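Local coordinates for protein type I modular polyketide synthase (Streptomyces albus subsp. albus, PDB 6IYT) that probably transfers an ethylmalonyl extender unit from coenzyme A through its acyltransferase domain during assembly of the polyketide salinomycin, at residues R149-H160 with L228-V236. Sequence-based numbering, arbitrary orientation.
Sequences RFAEVASAVEAH and LGDAAQVVV
A156 and V157 pack onto A232 where the helices of segments 149-160 and 228-236 approach to 8.2 Å between axes, crossing at -57°. The backbones come close around A156, G229 and A232: CA atoms of A156 and G229 are 5.0 Å apart, those of V157 and A232 4.9 Å. The A232 methyl lies 3.8 Å from A156 CB and also touches the A156 carbonyl group and V157 CG1. At the N-terminal end of 228-236, L228 is a knob in the hole formed by R149, E152, V153 and A156; its CD1 meets V153 CG2 at 4.3 Å, while CD2 touches R149 NH2. The R149 guanidinium is held in turn by a salt bridge, NH2 to E152 OE1 at 2.8 Å and nearly in the guanidinium plane, with V153 CG2 over one face. In the turn that follows 149-158, H160 stacks on the Q233 side chain, ring and amide planes 20° apart. Q233 CG makes a CH-pi contact, 3.7 Å from the H160 ring centroid; A159 CB covers the opposite face. Chi1 of Q233 (-168°) turns CG away from the backbone N, and the extended chain lays the amide over CE1, with H160 CE1 3.3 Å from Q233 CD. V236 CG1 touches H160 O. V153 and V157 also touch helix 181-200, and A231 helix 215-223, within the acyl transferase domain. With no hydrogen bond or salt bridge across, the pair depends on shape fit: an apolar L228/A156/A232 centre flanked by the H160-Q233 stack and by R149, itself braced by E152.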
# COMPACT_ATOMS: atom_id res chain seq x y z
N ARG A 149 11.91 -6.69 -9.14
CA ARG A 149 10.60 -7.22 -9.02
C ARG A 149 9.68 -6.58 -10.01
O ARG A 149 8.86 -7.25 -10.64
CB ARG A 149 10.07 -7.05 -7.61
CG ARG A 149 8.69 -7.68 -7.42
CD ARG A 149 8.72 -9.19 -7.63
NE ARG A 149 7.53 -9.81 -7.06
CZ ARG A 149 7.01 -10.96 -7.45
NH1 ARG A 149 5.98 -11.46 -6.79
NH2 ARG A 149 7.58 -11.67 -8.41
N PHE A 150 9.86 -5.28 -10.21
CA PHE A 150 9.05 -4.53 -11.19
C PHE A 150 9.27 -5.09 -12.62
O PHE A 150 8.32 -5.39 -13.29
CB PHE A 150 9.38 -3.02 -11.11
CG PHE A 150 8.56 -2.14 -12.04
CD1 PHE A 150 8.84 -2.09 -13.40
CD2 PHE A 150 7.60 -1.28 -11.53
CE1 PHE A 150 8.10 -1.27 -14.24
CE2 PHE A 150 6.91 -0.41 -12.36
CZ PHE A 150 7.15 -0.44 -13.72
N ALA A 151 10.51 -5.49 -12.92
CA ALA A 151 10.81 -6.10 -14.22
C ALA A 151 10.10 -7.43 -14.40
O ALA A 151 9.54 -7.69 -15.48
CB ALA A 151 12.31 -6.27 -14.40
N GLU A 152 10.10 -8.26 -13.36
CA GLU A 152 9.41 -9.57 -13.41
C GLU A 152 7.94 -9.38 -13.67
O GLU A 152 7.33 -10.10 -14.46
CB GLU A 152 9.58 -10.35 -12.10
CG GLU A 152 11.02 -10.62 -11.69
CD GLU A 152 11.14 -11.44 -10.39
OE1 GLU A 152 10.12 -11.55 -9.64
OE2 GLU A 152 12.22 -12.05 -10.16
N VAL A 153 7.32 -8.49 -12.90
CA VAL A 153 5.89 -8.32 -12.97
C VAL A 153 5.46 -7.63 -14.29
O VAL A 153 4.53 -8.07 -14.95
CB VAL A 153 5.39 -7.51 -11.79
CG1 VAL A 153 3.89 -7.31 -11.91
CG2 VAL A 153 5.75 -8.21 -10.48
N ALA A 154 6.23 -6.65 -14.71
CA ALA A 154 6.02 -5.98 -16.00
C ALA A 154 6.07 -6.94 -17.17
O ALA A 154 5.27 -6.82 -18.09
CB ALA A 154 7.02 -4.87 -16.21
N SER A 155 6.95 -7.93 -17.09
CA SER A 155 7.06 -8.92 -18.15
C SER A 155 5.80 -9.70 -18.26
O SER A 155 5.39 -10.04 -19.35
CB SER A 155 8.23 -9.86 -17.93
OG SER A 155 9.44 -9.17 -18.12
N ALA A 156 5.21 -10.02 -17.12
CA ALA A 156 3.95 -10.72 -17.10
C ALA A 156 2.84 -9.89 -17.71
O ALA A 156 2.05 -10.41 -18.51
CB ALA A 156 3.60 -11.14 -15.67
N VAL A 157 2.79 -8.60 -17.42
CA VAL A 157 1.73 -7.82 -18.03
C VAL A 157 1.98 -7.51 -19.51
O VAL A 157 1.06 -7.60 -20.31
CB VAL A 157 1.24 -6.60 -17.25
CG1 VAL A 157 1.72 -6.54 -15.83
CG2 VAL A 157 1.34 -5.32 -18.05
N GLU A 158 3.24 -7.51 -19.90
CA GLU A 158 3.60 -7.17 -21.28
C GLU A 158 3.39 -8.34 -22.23
O GLU A 158 3.43 -8.15 -23.44
CB GLU A 158 5.06 -6.68 -21.33
CG GLU A 158 5.18 -5.28 -20.83
CD GLU A 158 6.58 -4.88 -20.49
OE1 GLU A 158 6.74 -3.81 -19.86
OE2 GLU A 158 7.51 -5.50 -21.04
N ALA A 159 3.11 -9.51 -21.69
CA ALA A 159 2.66 -10.64 -22.53
C ALA A 159 1.30 -10.35 -23.15
O ALA A 159 0.89 -11.02 -24.12
CB ALA A 159 2.62 -11.91 -21.72
N HIS A 160 0.61 -9.33 -22.62
CA HIS A 160 -0.82 -9.09 -22.96
C HIS A 160 -1.13 -7.67 -23.41
O HIS A 160 -2.30 -7.32 -23.65
CB HIS A 160 -1.70 -9.45 -21.79
CG HIS A 160 -1.53 -10.84 -21.32
ND1 HIS A 160 -1.98 -11.92 -22.04
CD2 HIS A 160 -0.75 -11.34 -20.33
CE1 HIS A 160 -1.56 -13.03 -21.47
NE2 HIS A 160 -0.86 -12.71 -20.40
N LEU A 228 1.81 -15.16 -11.53
CA LEU A 228 2.02 -13.82 -12.04
C LEU A 228 1.38 -13.59 -13.39
O LEU A 228 0.77 -12.54 -13.64
CB LEU A 228 3.50 -13.56 -12.17
CG LEU A 228 4.05 -12.24 -11.71
CD1 LEU A 228 3.46 -11.83 -10.36
CD2 LEU A 228 5.56 -12.39 -11.62
N GLY A 229 1.56 -14.56 -14.30
CA GLY A 229 0.94 -14.48 -15.62
C GLY A 229 -0.57 -14.34 -15.57
O GLY A 229 -1.13 -13.52 -16.28
N ASP A 230 -1.22 -15.22 -14.80
CA ASP A 230 -2.69 -15.21 -14.72
C ASP A 230 -3.18 -13.91 -14.10
O ASP A 230 -4.11 -13.31 -14.60
CB ASP A 230 -3.22 -16.40 -13.91
CG ASP A 230 -3.35 -17.70 -14.75
OD1 ASP A 230 -3.07 -17.69 -15.98
OD2 ASP A 230 -3.73 -18.75 -14.14
N ALA A 231 -2.55 -13.47 -13.00
CA ALA A 231 -2.96 -12.21 -12.34
C ALA A 231 -2.80 -11.03 -13.32
O ALA A 231 -3.71 -10.20 -13.49
CB ALA A 231 -2.13 -11.97 -11.07
N ALA A 232 -1.67 -10.98 -13.99
CA ALA A 232 -1.44 -9.95 -14.97
C ALA A 232 -2.49 -9.93 -16.07
O ALA A 232 -3.02 -8.87 -16.43
CB ALA A 232 -0.05 -10.07 -15.54
N GLN A 233 -2.81 -11.10 -16.59
CA GLN A 233 -3.79 -11.20 -17.63
C GLN A 233 -5.20 -10.82 -17.16
O GLN A 233 -5.92 -10.15 -17.91
CB GLN A 233 -3.78 -12.62 -18.23
CG GLN A 233 -4.56 -12.73 -19.50
CD GLN A 233 -4.43 -14.09 -20.18
OE1 GLN A 233 -3.69 -14.96 -19.74
NE2 GLN A 233 -5.07 -14.23 -21.32
N VAL A 234 -5.54 -11.13 -15.91
CA VAL A 234 -6.82 -10.71 -15.36
C VAL A 234 -6.91 -9.19 -15.33
O VAL A 234 -7.93 -8.61 -15.77
CB VAL A 234 -7.09 -11.26 -13.96
CG1 VAL A 234 -8.32 -10.65 -13.39
CG2 VAL A 234 -7.24 -12.77 -13.98
N VAL A 235 -5.90 -8.53 -14.78
CA VAL A 235 -6.00 -7.08 -14.64
C VAL A 235 -5.98 -6.36 -15.99
O VAL A 235 -6.74 -5.41 -16.19
CB VAL A 235 -4.95 -6.48 -13.67
CG1 VAL A 235 -3.56 -6.54 -14.25
CG2 VAL A 235 -5.32 -5.04 -13.34
N VAL A 236 -5.24 -6.90 -16.96
CA VAL A 236 -5.20 -6.31 -18.29
C VAL A 236 -6.56 -6.47 -18.98
O VAL A 236 -7.13 -5.51 -19.46
CB VAL A 236 -4.10 -6.94 -19.17
CG1 VAL A 236 -4.27 -6.49 -20.64
CG2 VAL A 236 -2.73 -6.55 -18.67